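Local coordinates for ferulic acid decarboxylase 1 (Candida dubliniensis, PDB 4ZAD), which probably catalyses the reversible, prenylated-FMN-dependent decarboxylation of aromatic acids such as ferulic, p-coumaric and cinnamic acid to their vinyl derivatives, at residues D11-L16 against G20-I25; A37-A42 against A48-N53. All coordinates share one frame; numbering follows the deposited sequence.

Interaction 1 of 2, residues D11-L16 against G20-I25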
ATOM      1  N   ASP A  11       8.153  18.750  29.942  1.00 34.29           N
ATOM      2  CA  ASP A  11       7.893  19.863  29.024  1.00 34.27           C
ATOM      3  C   ASP A  11       7.313  19.323  27.734  1.00 33.62           C
ATOM      4  O   ASP A  11       6.494  19.988  27.074  1.00 33.58           O
ATOM      5  CB  ASP A  11       9.162  20.696  28.795  1.00 34.50           C
ATOM      6  CG  ASP A  11       9.520  21.543  30.009  1.00 35.22           C
ATOM      7  OD1 ASP A  11       8.841  21.389  31.039  1.00 37.66           O
ATOM      8  OD2 ASP A  11      10.449  22.374  29.933  1.00 37.25           O
ATOM      9  N   PHE A  12       7.731  18.113  27.387  1.00 33.19           N
ATOM     10  CA  PHE A  12       7.178  17.397  26.243  1.00 33.10           C
ATOM     11  C   PHE A  12       5.670  17.193  26.417  1.00 33.48           C
ATOM     12  O   PHE A  12       4.870  17.536  25.528  1.00 33.43           O
ATOM     13  CB  PHE A  12       7.920  16.067  26.060  1.00 32.79           C
ATOM     14  CG  PHE A  12       7.353  15.173  24.975  1.00 32.08           C
ATOM     15  CD1 PHE A  12       7.432  15.535  23.638  1.00 30.24           C
ATOM     16  CD2 PHE A  12       6.769  13.940  25.304  1.00 29.14           C
ATOM     17  CE1 PHE A  12       6.929  14.682  22.645  1.00 31.67           C
ATOM     18  CE2 PHE A  12       6.260  13.092  24.324  1.00 29.02           C
ATOM     19  CZ  PHE A  12       6.336  13.453  23.002  1.00 29.87           C
ATOM     20  N   ILE A  13       5.295  16.663  27.577  1.00 33.82           N
ATOM     21  CA  ILE A  13       3.899  16.492  27.943  1.00 34.28           C
ATOM     22  C   ILE A  13       3.101  17.825  27.920  1.00 34.68           C
ATOM     23  O   ILE A  13       1.957  17.875  27.474  1.00 34.94           O
ATOM     24  CB  ILE A  13       3.822  15.797  29.332  1.00 34.63           C
ATOM     25  CG1 ILE A  13       4.276  14.329  29.206  1.00 34.63           C
ATOM     26  CG2 ILE A  13       2.417  15.859  29.907  1.00 34.65           C
ATOM     27  CD1 ILE A  13       4.461  13.627  30.538  1.00 35.37           C
ATOM     28  N   GLN A  14       3.727  18.900  28.383  1.00 35.19           N
ATOM     29  CA  GLN A  14       3.096  20.207  28.506  1.00 35.42           C
ATOM     30  C   GLN A  14       2.889  20.825  27.115  1.00 36.22           C
ATOM     31  O   GLN A  14       1.832  21.431  26.866  1.00 37.12           O
ATOM     32  CB  GLN A  14       3.963  21.111  29.405  1.00 35.39           C
ATOM     33  CG  GLN A  14       3.321  22.390  29.914  1.00 36.16           C
ATOM     34  CD  GLN A  14       1.902  22.200  30.500  1.00 37.72           C
ATOM     35  OE1 GLN A  14       1.731  21.757  31.648  1.00 34.97           O
ATOM     36  NE2 GLN A  14       0.882  22.580  29.710  1.00 37.82           N
ATOM     37  N   VAL A  15       3.865  20.672  26.207  1.00 35.85           N
ATOM     38  CA  VAL A  15       3.664  21.132  24.821  1.00 35.51           C
ATOM     39  C   VAL A  15       2.500  20.389  24.160  1.00 35.52           C
ATOM     40  O   VAL A  15       1.674  21.020  23.513  1.00 36.08           O
ATOM     41  CB  VAL A  15       4.964  21.069  23.921  1.00 35.38           C
ATOM     42  CG1 VAL A  15       4.647  21.367  22.470  1.00 32.59           C
ATOM     43  CG2 VAL A  15       6.028  22.061  24.421  1.00 34.65           C
ATOM     44  N   LEU A  16       2.421  19.073  24.336  1.00 35.16           N
ATOM     45  CA  LEU A  16       1.318  18.290  23.761  1.00 35.10           C
ATOM     46  C   LEU A  16      -0.067  18.724  24.290  1.00 35.39           C
ATOM     47  O   LEU A  16      -1.043  18.804  23.538  1.00 35.20           O
ATOM     48  CB  LEU A  16       1.521  16.789  24.045  1.00 35.23           C
ATOM     49  CG  LEU A  16       2.713  16.073  23.386  1.00 34.46           C
ATOM     50  CD1 LEU A  16       2.774  14.594  23.851  1.00 32.83           C
ATOM     51  CD2 LEU A  16       2.661  16.181  21.870  1.00 32.04           C
ATOM     52  N   GLY A  20      -3.120  20.561  22.207  1.00 36.83           N
ATOM     53  CA  GLY A  20      -4.399  19.839  22.147  1.00 36.63           C
ATOM     54  C   GLY A  20      -4.227  18.393  21.714  1.00 36.38           C
ATOM     55  O   GLY A  20      -5.149  17.776  21.179  1.00 35.97           O
ATOM     56  N   ASP A  21      -3.041  17.861  21.965  1.00 36.19           N
ATOM     57  CA  ASP A  21      -2.699  16.534  21.535  1.00 36.73           C
ATOM     58  C   ASP A  21      -2.445  15.585  22.699  1.00 37.50           C
ATOM     59  O   ASP A  21      -1.799  14.574  22.539  1.00 37.04           O
ATOM     60  CB  ASP A  21      -1.484  16.645  20.647  1.00 36.86           C
ATOM     61  CG  ASP A  21      -1.191  15.400  19.912  1.00 35.24           C
ATOM     62  OD1 ASP A  21      -2.131  14.696  19.515  1.00 36.52           O
ATOM     63  OD2 ASP A  21       0.005  15.143  19.709  1.00 36.30           O
ATOM     64  N   LEU A  22      -3.010  15.918  23.860  1.00 39.28           N
ATOM     65  CA  LEU A  22      -2.970  15.087  25.079  1.00 40.07           C
ATOM     66  C   LEU A  22      -4.340  15.018  25.813  1.00 40.94           C
ATOM     67  O   LEU A  22      -4.978  16.043  26.079  1.00 41.32           O
ATOM     68  CB  LEU A  22      -1.938  15.653  26.038  1.00 39.84           C
ATOM     69  CG  LEU A  22      -1.645  14.749  27.223  1.00 39.75           C
ATOM     70  CD1 LEU A  22      -0.686  13.628  26.803  1.00 38.92           C
ATOM     71  CD2 LEU A  22      -1.076  15.584  28.341  1.00 39.76           C
ATOM     72  N   ILE A  23      -4.766  13.810  26.158  1.00 41.76           N
ATOM     73  CA  ILE A  23      -5.962  13.607  26.970  1.00 42.66           C
ATOM     74  C   ILE A  23      -5.585  12.954  28.285  1.00 42.31           C
ATOM     75  O   ILE A  23      -5.064  11.842  28.281  1.00 42.20           O
ATOM     76  CB  ILE A  23      -6.972  12.714  26.208  1.00 43.22           C
ATOM     77  CG1 ILE A  23      -7.580  13.507  25.027  1.00 45.99           C
ATOM     78  CG2 ILE A  23      -8.078  12.239  27.102  1.00 43.84           C
ATOM     79  CD1 ILE A  23      -8.198  14.920  25.380  1.00 47.27           C
ATOM     80  N   GLU A  24      -5.796  13.652  29.398  1.00 41.94           N
ATOM     81  CA  GLU A  24      -5.672  13.016  30.704  1.00 42.58           C
ATOM     82  C   GLU A  24      -6.909  12.123  30.870  1.00 42.21           C
ATOM     83  O   GLU A  24      -8.022  12.551  30.580  1.00 42.20           O
ATOM     84  CB  GLU A  24      -5.568  14.027  31.878  1.00 42.87           C
ATOM     85  CG  GLU A  24      -4.580  15.220  31.663  1.00 45.24           C
ATOM     86  CD  GLU A  24      -3.861  15.711  32.937  1.00 48.69           C
ATOM     87  OE1 GLU A  24      -3.842  14.981  33.951  1.00 50.86           O
ATOM     88  OE2 GLU A  24      -3.281  16.829  32.925  1.00 50.96           O
ATOM     89  N   ILE A  25      -6.701  10.870  31.263  1.00 41.45           N
ATOM     90  CA  ILE A  25      -7.791   9.976  31.625  1.00 40.95           C
ATOM     91  C   ILE A  25      -7.766   9.739  33.131  1.00 41.22           C
ATOM     92  O   ILE A  25      -6.847   9.089  33.668  1.00 40.59           O
ATOM     93  CB  ILE A  25      -7.678   8.611  30.967  1.00 40.44           C
ATOM     94  CG1 ILE A  25      -7.653   8.733  29.454  1.00 40.04           C
ATOM     95  CG2 ILE A  25      -8.841   7.742  31.375  1.00 40.19           C
ATOM     96  CD1 ILE A  25      -7.293   7.431  28.764  1.00 37.98           C
TER
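L22 swings its CG away from its own backbone N (chi1 -170°), which carries CD2 toward I13 on helix 9-19, while I13 has its CG2 branch trans to its own N, and this methyl meets the same leucine. The two touch through single methyls, I13 CG2 and L22 CD2 being 3.8 Å apart on side chains that pass at a slant. One turn further along the helix, L16 touches L22 closer to the backbone, with 4.2 Å between L16 CB and L22 CB.

The main chain closes the corner. G20, with positive phi, is the first residue to leave the helix and forms a Schellman motif there; that conformation favours glycine. D21 N supplies the bond that reaches back into the last turn, donating to L16 O over 2.7 Å with an N-H...O angle of 161°. The chain thus bends sharply from helix into strand within a few residues, and L16 and D21 come to lie 4.9 Å apart at their CA atoms. L16 CD2 also rests 3.6 Å from D21 OD2. This buried carboxylate is paired with R78 and R86, which probably keep it ionised.

On the helix side, L16 also packs against L89 and R86 of helix 85-90. L22 and I13 both reach L71 of strand 69-71, and L22 additionally touches A49 of strand 49-52, the parallel neighbour of strand 22-25.

Interaction 2 of 2, residues A37-A42 against A48-N53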
ATOM      1  N   ALA A  37      -5.279  -1.790  24.730  1.00 28.91           N
ATOM      2  CA  ALA A  37      -6.393  -1.525  23.804  1.00 28.29           C
ATOM      3  C   ALA A  37      -6.482  -0.046  23.573  1.00 27.76           C
ATOM      4  O   ALA A  37      -6.582   0.381  22.430  1.00 27.43           O
ATOM      5  CB  ALA A  37      -7.709  -2.033  24.322  1.00 28.33           C
ATOM      6  N   ILE A  38      -6.458   0.749  24.636  1.00 27.07           N
ATOM      7  CA  ILE A  38      -6.673   2.191  24.464  1.00 27.30           C
ATOM      8  C   ILE A  38      -5.573   2.742  23.520  1.00 27.98           C
ATOM      9  O   ILE A  38      -5.860   3.207  22.388  1.00 27.28           O
ATOM     10  CB  ILE A  38      -6.742   2.937  25.827  1.00 27.40           C
ATOM     11  CG1 ILE A  38      -7.984   2.503  26.638  1.00 28.39           C
ATOM     12  CG2 ILE A  38      -6.838   4.392  25.643  1.00 26.41           C
ATOM     13  CD1 ILE A  38      -7.780   2.627  28.082  1.00 26.86           C
ATOM     14  N   THR A  39      -4.317   2.588  23.944  1.00 28.06           N
ATOM     15  CA  THR A  39      -3.200   3.081  23.190  1.00 27.84           C
ATOM     16  C   THR A  39      -3.327   2.663  21.733  1.00 28.97           C
ATOM     17  O   THR A  39      -3.136   3.493  20.832  1.00 30.05           O
ATOM     18  CB  THR A  39      -1.807   2.675  23.818  1.00 27.74           C
ATOM     19  OG1 THR A  39      -1.733   1.276  24.045  1.00 25.64           O
ATOM     20  CG2 THR A  39      -1.566   3.404  25.139  1.00 27.87           C
ATOM     21  N   ARG A  40      -3.655   1.403  21.488  1.00 29.29           N
ATOM     22  CA  ARG A  40      -3.869   0.924  20.133  1.00 30.17           C
ATOM     23  C   ARG A  40      -4.916   1.682  19.332  1.00 31.15           C
ATOM     24  O   ARG A  40      -4.731   1.910  18.146  1.00 31.38           O
ATOM     25  CB  ARG A  40      -4.270  -0.541  20.146  1.00 30.50           C
ATOM     26  CG  ARG A  40      -3.065  -1.445  20.015  1.00 32.62           C
ATOM     27  CD  ARG A  40      -2.532  -1.272  18.642  1.00 33.78           C
ATOM     28  NE  ARG A  40      -1.109  -1.020  18.604  1.00 35.89           N
ATOM     29  CZ  ARG A  40      -0.464  -0.701  17.488  1.00 35.27           C
ATOM     30  NH1 ARG A  40      -1.133  -0.591  16.349  1.00 35.05           N
ATOM     31  NH2 ARG A  40       0.845  -0.509  17.505  1.00 35.57           N
ATOM     32  N   LYS A  41      -6.034   2.016  19.964  1.00 32.04           N
ATOM     33  CA  LYS A  41      -7.079   2.736  19.302  1.00 33.08           C
ATOM     34  C   LYS A  41      -6.595   4.193  19.057  1.00 33.29           C
ATOM     35  O   LYS A  41      -6.829   4.750  17.981  1.00 33.47           O
ATOM     36  CB  LYS A  41      -8.362   2.646  20.126  1.00 33.86           C
ATOM     37  CG  LYS A  41      -9.574   3.242  19.440  1.00 37.20           C
ATOM     38  CD  LYS A  41     -10.930   2.667  19.915  1.00 41.99           C
ATOM     39  CE  LYS A  41     -12.072   3.075  18.893  1.00 46.01           C
ATOM     40  NZ  LYS A  41     -13.542   2.829  19.283  1.00 46.84           N
ATOM     41  N   ALA A  42      -5.867   4.762  20.020  1.00 33.30           N
ATOM     42  CA  ALA A  42      -5.143   6.027  19.838  1.00 34.12           C
ATOM     43  C   ALA A  42      -4.174   6.053  18.603  1.00 34.95           C
ATOM     44  O   ALA A  42      -4.226   6.962  17.787  1.00 35.71           O
ATOM     45  CB  ALA A  42      -4.375   6.365  21.112  1.00 33.50           C
ATOM     46  N   ALA A  48      -5.298  11.755  20.370  1.00 34.61           N
ATOM     47  CA  ALA A  48      -4.366  12.340  21.313  1.00 34.13           C
ATOM     48  C   ALA A  48      -3.696  11.272  22.200  1.00 33.68           C
ATOM     49  O   ALA A  48      -4.241  10.200  22.456  1.00 32.58           O
ATOM     50  CB  ALA A  48      -5.075  13.411  22.178  1.00 33.76           C
ATOM     51  N   ALA A  49      -2.499  11.597  22.661  1.00 33.79           N
ATOM     52  CA  ALA A  49      -1.737  10.685  23.498  1.00 34.04           C
ATOM     53  C   ALA A  49      -2.450  10.642  24.831  1.00 33.65           C
ATOM     54  O   ALA A  49      -2.743  11.693  25.379  1.00 33.28           O
ATOM     55  CB  ALA A  49      -0.288  11.183  23.675  1.00 33.38           C
ATOM     56  N   PRO A  50      -2.728   9.434  25.350  1.00 33.53           N
ATOM     57  CA  PRO A  50      -3.373   9.316  26.644  1.00 33.94           C
ATOM     58  C   PRO A  50      -2.396   9.293  27.821  1.00 34.19           C
ATOM     59  O   PRO A  50      -1.501   8.456  27.896  1.00 35.06           O
ATOM     60  CB  PRO A  50      -4.118   7.983  26.536  1.00 33.97           C
ATOM     61  CG  PRO A  50      -3.307   7.177  25.636  1.00 33.89           C
ATOM     62  CD  PRO A  50      -2.601   8.123  24.695  1.00 33.66           C
ATOM     63  N   LEU A  51      -2.574  10.237  28.721  1.00 34.00           N
ATOM     64  CA  LEU A  51      -1.988  10.177  30.022  1.00 34.10           C
ATOM     65  C   LEU A  51      -2.982   9.440  30.955  1.00 34.87           C
ATOM     66  O   LEU A  51      -4.129   9.865  31.146  1.00 35.17           O
ATOM     67  CB  LEU A  51      -1.696  11.587  30.495  1.00 33.60           C
ATOM     68  CG  LEU A  51      -0.935  11.769  31.800  1.00 34.54           C
ATOM     69  CD1 LEU A  51       0.309  10.905  31.900  1.00 32.50           C
ATOM     70  CD2 LEU A  51      -0.595  13.262  31.965  1.00 36.62           C
ATOM     71  N   PHE A  52      -2.541   8.316  31.504  1.00 35.08           N
ATOM     72  CA  PHE A  52      -3.350   7.531  32.400  1.00 35.08           C
ATOM     73  C   PHE A  52      -2.992   7.914  33.807  1.00 36.15           C
ATOM     74  O   PHE A  52      -1.953   7.492  34.304  1.00 35.48           O
ATOM     75  CB  PHE A  52      -3.031   6.060  32.244  1.00 34.80           C
ATOM     76  CG  PHE A  52      -3.412   5.498  30.942  1.00 32.37           C
ATOM     77  CD1 PHE A  52      -2.519   5.481  29.909  1.00 30.16           C
ATOM     78  CD2 PHE A  52      -4.676   4.966  30.751  1.00 31.15           C
ATOM     79  CE1 PHE A  52      -2.871   4.955  28.714  1.00 30.45           C
ATOM     80  CE2 PHE A  52      -5.021   4.431  29.567  1.00 29.99           C
ATOM     81  CZ  PHE A  52      -4.118   4.425  28.541  1.00 30.49           C
ATOM     82  N   ASN A  53      -3.854   8.710  34.446  1.00 38.00           N
ATOM     83  CA  ASN A  53      -3.644   9.135  35.831  1.00 38.87           C
ATOM     84  C   ASN A  53      -4.180   8.138  36.874  1.00 39.57           C
ATOM     85  O   ASN A  53      -3.739   8.148  38.016  1.00 39.83           O
ATOM     86  CB  ASN A  53      -4.294  10.492  36.090  1.00 39.34           C
ATOM     87  CG  ASN A  53      -3.728  11.622  35.229  1.00 40.72           C
ATOM     88  OD1 ASN A  53      -4.460  12.567  34.910  1.00 42.51           O
ATOM     89  ND2 ASN A  53      -2.439  11.560  34.882  1.00 41.02           N
TER
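The second half of a beta-alpha-beta unit, in which helix 34-45 links the parallel strands 22-25 and 49-52, is held here by apolar side chains, with no hydrogen bond between the segments. P50 and F52 both project toward the helix, and I38 comes from the opposite direction to meet the rim of the F52 ring: I38 CD1 lies in the ring plane, 3.6 Å from F52 CE2. The CG2 branch of I38 approaches the far end of the same ring, 4.0 Å from F52 CZ. With OG1 lodged between the backbone N and the carbonyl carbon (chi1 52°), T39 has its CG2 anti to that carbon, and this methyl lies between two strand residues, 4.1 Å from F52 CE1 and 4.2 Å from P50 CG. Its hydroxyl turns back to the helix, sharing its proton between V35 O, its strongest partner, and G36 O.

As expected for the return limb of such a crossover, the axes of 37-42 and 49-52 run nearly antiparallel (158°), 8.7 Å apart at closest approach. A42 extends the apolar layer past the proline: A42 CB is 4.4 Å from P50 CD.

Near the start of the strand, A48 O accepts a hydrogen bond from Y512 OH of the second subunit. That tyrosine also packs on A42 and P50, while I504 of the second subunit packs on I38.

Overall arrangement
Interactions 1 and 2 follow one another along the chain, and their centres lie about 12 Å apart within the N-terminal part of the UbiD-family chain. They meet in the four-stranded mixed sheet, where strands 22-25 and 49-52 are parallel neighbours; probable backbone hydrogen bonds I25 N to L51 O (2.8 Å) and L51 N to I23 O (3.0 Å) join them. The path runs from helix 9-19 into strand 22-25, through helix 34-45 and back into strand 49-52. Both contacts touch the second subunit, so this unit contributes to the homodimer interface, apart from the cofactor and metal sites, though the T39 side chain comes within about 11 Å of the bound prenylated flavin.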